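Local coordinates for protein chlorite dismutase (Nitrobacter winogradskyi, PDB 3QPI) that catalyses the heme-dependent breakdown of chlorite into chloride and molecular oxygen, at residues 97-100 and 101-105; 154-157 and 158-161. All blocks are in the same frame, centred on the assembly; numbering follows the deposited sequence.

Contact 1. Residues 97-100 and 101-105; sequences WEMT and QDERR
Arg104 reaches back along the chain so that the NE/NH2 side of its guanidinium grips Met99 O with two nitrogens: NE and NH2 each lie 2.9 Å from Met99 O, and that oxygen sits at the edge of the guanidinium, in its plane. Both nitrogens come to the oxygen from the same face of the carbonyl, NE well above the plane and NH2 only tilted from it. A bend at chi3 (-75°) folds the guanidinium over Thr100 O, which covers part of one face 3.2 Å above the plane. That same oxygen receives Arg104 N at 3.0 Å in the first turn of helix 101-111. Thr100 is the N-cap of this helix, following the break at Met99 that ends helix 94-98. Its backbone N binds Glu103 OE1 at 3.2 Å, out of the carboxylate plane, which is the reciprocal half of a capping box; the threonine side chain makes no capping bond of its own. Met99 packs beside these bonds, its CB 3.6 Å from Glu103 OE1 and 4.1 Å from Arg104 CG, while its chain and that of Arg104 run past each other in opposite directions. Arg104 NH1 binds Gln101 OE1 at 3.0 Å and also the hydroxyl of Tyr61, a heme-binding residue.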
# COMPACT_ATOMS: atom_id res chain seq x y z
N TRP A 97 0.41 13.28 12.03
CA TRP A 97 0.16 14.39 11.13
C TRP A 97 0.55 15.73 11.75
O TRP A 97 0.89 16.66 11.03
CB TRP A 97 -1.30 14.38 10.66
CG TRP A 97 -1.58 13.16 9.81
CD1 TRP A 97 -2.45 12.14 10.09
CD2 TRP A 97 -0.96 12.83 8.56
NE1 TRP A 97 -2.42 11.20 9.07
CE2 TRP A 97 -1.51 11.61 8.13
CE3 TRP A 97 0.01 13.47 7.76
CZ2 TRP A 97 -1.12 11.00 6.94
CZ3 TRP A 97 0.39 12.86 6.58
CH2 TRP A 97 -0.18 11.64 6.18
N GLU A 98 0.53 15.81 13.08
CA GLU A 98 0.93 17.03 13.77
C GLU A 98 2.44 17.27 13.67
O GLU A 98 2.87 18.40 13.69
CB GLU A 98 0.49 16.99 15.24
CG GLU A 98 -1.03 17.18 15.41
CD GLU A 98 -1.54 16.99 16.84
OE1 GLU A 98 -2.71 16.56 16.99
OE2 GLU A 98 -0.79 17.29 17.81
N MET A 99 3.24 16.22 13.58
CA MET A 99 4.69 16.40 13.46
C MET A 99 5.12 17.19 12.21
O MET A 99 4.43 17.18 11.19
CB MET A 99 5.39 15.04 13.46
CG MET A 99 5.51 14.41 14.86
SD MET A 99 6.60 12.98 14.83
CE MET A 99 5.59 11.79 13.98
N THR A 100 6.27 17.85 12.30
CA THR A 100 6.81 18.62 11.18
C THR A 100 7.45 17.71 10.13
O THR A 100 7.63 16.51 10.34
CB THR A 100 7.84 19.74 11.64
OG1 THR A 100 8.90 19.16 12.38
CG2 THR A 100 7.17 20.80 12.47
N GLN A 101 7.79 18.29 8.99
CA GLN A 101 8.26 17.50 7.86
C GLN A 101 9.57 16.80 8.20
O GLN A 101 9.74 15.63 7.85
CB GLN A 101 8.41 18.38 6.61
CG GLN A 101 9.10 17.70 5.42
CD GLN A 101 8.31 16.54 4.83
OE1 GLN A 101 7.09 16.43 5.01
NE2 GLN A 101 9.01 15.66 4.12
N ASP A 102 10.47 17.50 8.88
CA ASP A 102 11.78 16.92 9.23
C ASP A 102 11.64 15.76 10.20
O ASP A 102 12.38 14.78 10.11
CB ASP A 102 12.77 17.96 9.77
CG ASP A 102 12.25 18.73 11.02
OD1 ASP A 102 11.02 18.79 11.29
OD2 ASP A 102 13.10 19.32 11.72
N GLU A 103 10.68 15.87 11.12
CA GLU A 103 10.42 14.82 12.10
C GLU A 103 9.78 13.57 11.47
O GLU A 103 10.08 12.44 11.85
CB GLU A 103 9.54 15.36 13.22
CG GLU A 103 10.18 16.51 13.99
CD GLU A 103 9.26 17.16 15.02
OE1 GLU A 103 8.01 17.09 14.86
OE2 GLU A 103 9.80 17.74 16.00
N ARG A 104 8.88 13.77 10.51
CA ARG A 104 8.28 12.63 9.83
C ARG A 104 9.32 11.93 8.93
O ARG A 104 9.41 10.69 8.94
CB ARG A 104 7.01 13.05 9.07
CG ARG A 104 5.74 12.96 9.95
CD ARG A 104 4.47 13.54 9.29
NE ARG A 104 4.49 15.01 9.28
CZ ARG A 104 4.85 15.77 8.24
NH1 ARG A 104 5.18 15.23 7.06
NH2 ARG A 104 4.86 17.10 8.37
N ARG A 105 10.15 12.70 8.22
CA ARG A 105 11.20 12.12 7.38
C ARG A 105 12.19 11.28 8.20
O ARG A 105 12.61 10.21 7.76
CB ARG A 105 11.95 13.22 6.64
CG ARG A 105 13.29 12.78 6.05
CD ARG A 105 13.16 11.76 4.90
NE ARG A 105 14.47 11.21 4.55
CZ ARG A 105 14.75 10.53 3.45
NH1 ARG A 105 13.80 10.29 2.53
NH2 ARG A 105 16.00 10.09 3.26

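Contact 2. Residues 154-157 and 158-161; sequences MFED and LVGV. With HEM (protoporphyrin IX containing Fe), chain C.
With CG of Phe155 anti to its backbone N (chi1 -180°) and Val159 holding CG1 anti to its own backbone N (chi1 169°), which leaves CG2 anti to the carbonyl carbon, a methyl group is laid over the aromatic ring one turn back in helix 152-163. This helix packs on the antiparallel sheet of a dimeric alpha-beta barrel fold, and Leu158 and Val159 belong to its heme pocket. The methyl-ring contact qualifies as CH-pi: Val159 CG2 is 3.8 Å from the centroid of the Phe155 ring, 23° off the normal, and offset toward the CE2-CZ side of the rim, with CZ at 3.5 Å from CG2. Backbone bonding keeps the two in step, since Val159 N donates to Phe155 O at 3.0 Å. Around the ring, Glu156 OE2 lies at the edge in plane and has its salt-bridge partner in Arg178; Tyr147 stacks on Phe155, and Ala86 and Ile88 of strand 84-92 also touch it. The polar end of Asp157 instead turns to the hydroxyl of Tyr121. From the helix, two branches meet the porphyrin at neighbouring substituents. Val159 CG2 stands 3.9 Å from the ring methyl CMC of the heme, and Leu158 CD2 comes to 3.4 Å from its vinyl carbon CBB.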
# COMPACT_ATOMS: atom_id res chain seq x y z
N MET A 154 7.89 -13.86 0.54
CA MET A 154 8.72 -12.67 0.62
C MET A 154 7.85 -11.44 0.89
O MET A 154 8.21 -10.59 1.70
CB MET A 154 9.45 -12.42 -0.69
CG MET A 154 10.55 -13.38 -1.01
SD MET A 154 11.20 -13.01 -2.66
CE MET A 154 11.27 -11.21 -2.59
N PHE A 155 6.72 -11.34 0.21
CA PHE A 155 5.84 -10.20 0.45
C PHE A 155 5.33 -10.17 1.89
O PHE A 155 5.40 -9.13 2.55
CB PHE A 155 4.66 -10.11 -0.55
CG PHE A 155 3.76 -8.92 -0.28
CD1 PHE A 155 4.18 -7.64 -0.61
CD2 PHE A 155 2.53 -9.08 0.35
CE1 PHE A 155 3.39 -6.54 -0.34
CE2 PHE A 155 1.74 -8.01 0.62
CZ PHE A 155 2.16 -6.73 0.28
N GLU A 156 4.84 -11.28 2.42
CA GLU A 156 4.33 -11.22 3.79
C GLU A 156 5.47 -10.93 4.77
O GLU A 156 5.25 -10.36 5.83
CB GLU A 156 3.60 -12.50 4.18
CG GLU A 156 2.44 -12.85 3.27
CD GLU A 156 1.42 -11.74 3.15
OE1 GLU A 156 1.43 -10.82 3.99
OE2 GLU A 156 0.60 -11.79 2.20
N ASP A 157 6.69 -11.30 4.39
CA ASP A 157 7.88 -11.06 5.20
C ASP A 157 8.23 -9.56 5.24
O ASP A 157 8.45 -8.98 6.30
CB ASP A 157 9.07 -11.84 4.63
CG ASP A 157 10.32 -11.67 5.44
OD1 ASP A 157 10.30 -11.97 6.66
OD2 ASP A 157 11.34 -11.22 4.87
N LEU A 158 8.27 -8.95 4.07
CA LEU A 158 8.43 -7.50 3.99
C LEU A 158 7.38 -6.78 4.85
O LEU A 158 7.70 -5.91 5.64
CB LEU A 158 8.31 -7.04 2.54
CG LEU A 158 8.16 -5.52 2.40
CD1 LEU A 158 9.36 -4.82 3.02
CD2 LEU A 158 7.99 -5.17 0.94
N VAL A 159 6.13 -7.17 4.70
CA VAL A 159 5.07 -6.54 5.46
C VAL A 159 5.31 -6.68 6.97
O VAL A 159 5.17 -5.72 7.73
CB VAL A 159 3.69 -7.13 5.08
CG1 VAL A 159 2.61 -6.67 6.08
CG2 VAL A 159 3.33 -6.77 3.62
N GLY A 160 5.69 -7.87 7.43
CA GLY A 160 5.93 -8.04 8.85
C GLY A 160 7.10 -7.19 9.33
O GLY A 160 7.10 -6.67 10.45
N VAL A 161 8.10 -7.06 8.49
CA VAL A 161 9.25 -6.23 8.80
C VAL A 161 8.83 -4.76 9.01
O VAL A 161 9.23 -4.11 9.99
CB VAL A 161 10.28 -6.34 7.65
CG1 VAL A 161 11.20 -5.13 7.58
CG2 VAL A 161 11.09 -7.62 7.80
CHA HEM C . 5.73 5.34 1.14
CHB HEM C . 8.99 2.49 -0.91
CHC HEM C . 6.53 -1.42 0.62
CHD HEM C . 3.51 1.44 2.87
C1A HEM C . 6.79 4.85 0.46
C2A HEM C . 7.75 5.72 -0.20
C3A HEM C . 8.68 4.96 -0.81
C4A HEM C . 8.31 3.58 -0.52
CMA HEM C . 9.92 5.48 -1.62
CAA HEM C . 7.63 7.25 -0.11
CBA HEM C . 6.95 7.91 -1.30
CGA HEM C . 7.12 9.40 -1.11
O1A HEM C . 6.08 10.03 -0.84
O2A HEM C . 8.26 9.95 -1.19
C1B HEM C . 8.54 1.24 -0.66
C2B HEM C . 9.16 0.09 -1.27
C3B HEM C . 8.46 -0.97 -0.88
C4B HEM C . 7.40 -0.54 0.01
CMB HEM C . 10.36 0.05 -2.24
CAB HEM C . 8.81 -2.42 -1.32
CBB HEM C . 7.85 -3.19 -1.83
C1C HEM C . 5.51 -1.02 1.39
C2C HEM C . 4.50 -1.85 2.06
C3C HEM C . 3.65 -1.01 2.65
C4C HEM C . 4.13 0.34 2.40
CMC HEM C . 4.44 -3.39 1.98
CAC HEM C . 2.41 -1.29 3.52
CBC HEM C . 2.34 -2.44 4.20
C1D HEM C . 3.77 2.72 2.60
C2D HEM C . 3.00 3.82 3.12
C3D HEM C . 3.72 5.04 2.56
C4D HEM C . 4.83 4.53 1.80
CMD HEM C . 1.73 3.83 4.03
CAD HEM C . 3.36 6.51 2.77
CBD HEM C . 4.21 6.98 3.96
CGD HEM C . 3.79 8.38 4.35
O1D HEM C . 3.77 9.26 3.46
O2D HEM C . 3.47 8.62 5.55
NA HEM C . 7.13 3.50 0.24
NB HEM C . 7.46 0.85 0.13
NC HEM C . 5.26 0.30 1.62
ND HEM C . 4.86 3.17 1.83
FE HEM C . 6.16 1.94 1.18

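The two contacts lie at different sides of the heme, their centres 26 Å apart and their nearest atoms about 15 Å apart, so neither touches the other. Contact 1 is a surface turn joining helix 94-98 to helix 101-111, with no buried residue, and is held mainly by polar bonds to backbone atoms; its Trp97 comes to about 5 Å from a heme propionate. Contact 2 is internal to helix 152-163 and partly buried: its three buried residues, Phe155, Leu158 and Val159, are all apolar, and it meets the heme at a vinyl and a methyl group. Charged groups in contact 2 are confined to the exposed Glu156 and Asp157, whereas in contact 1 a guanidinium lies at its centre.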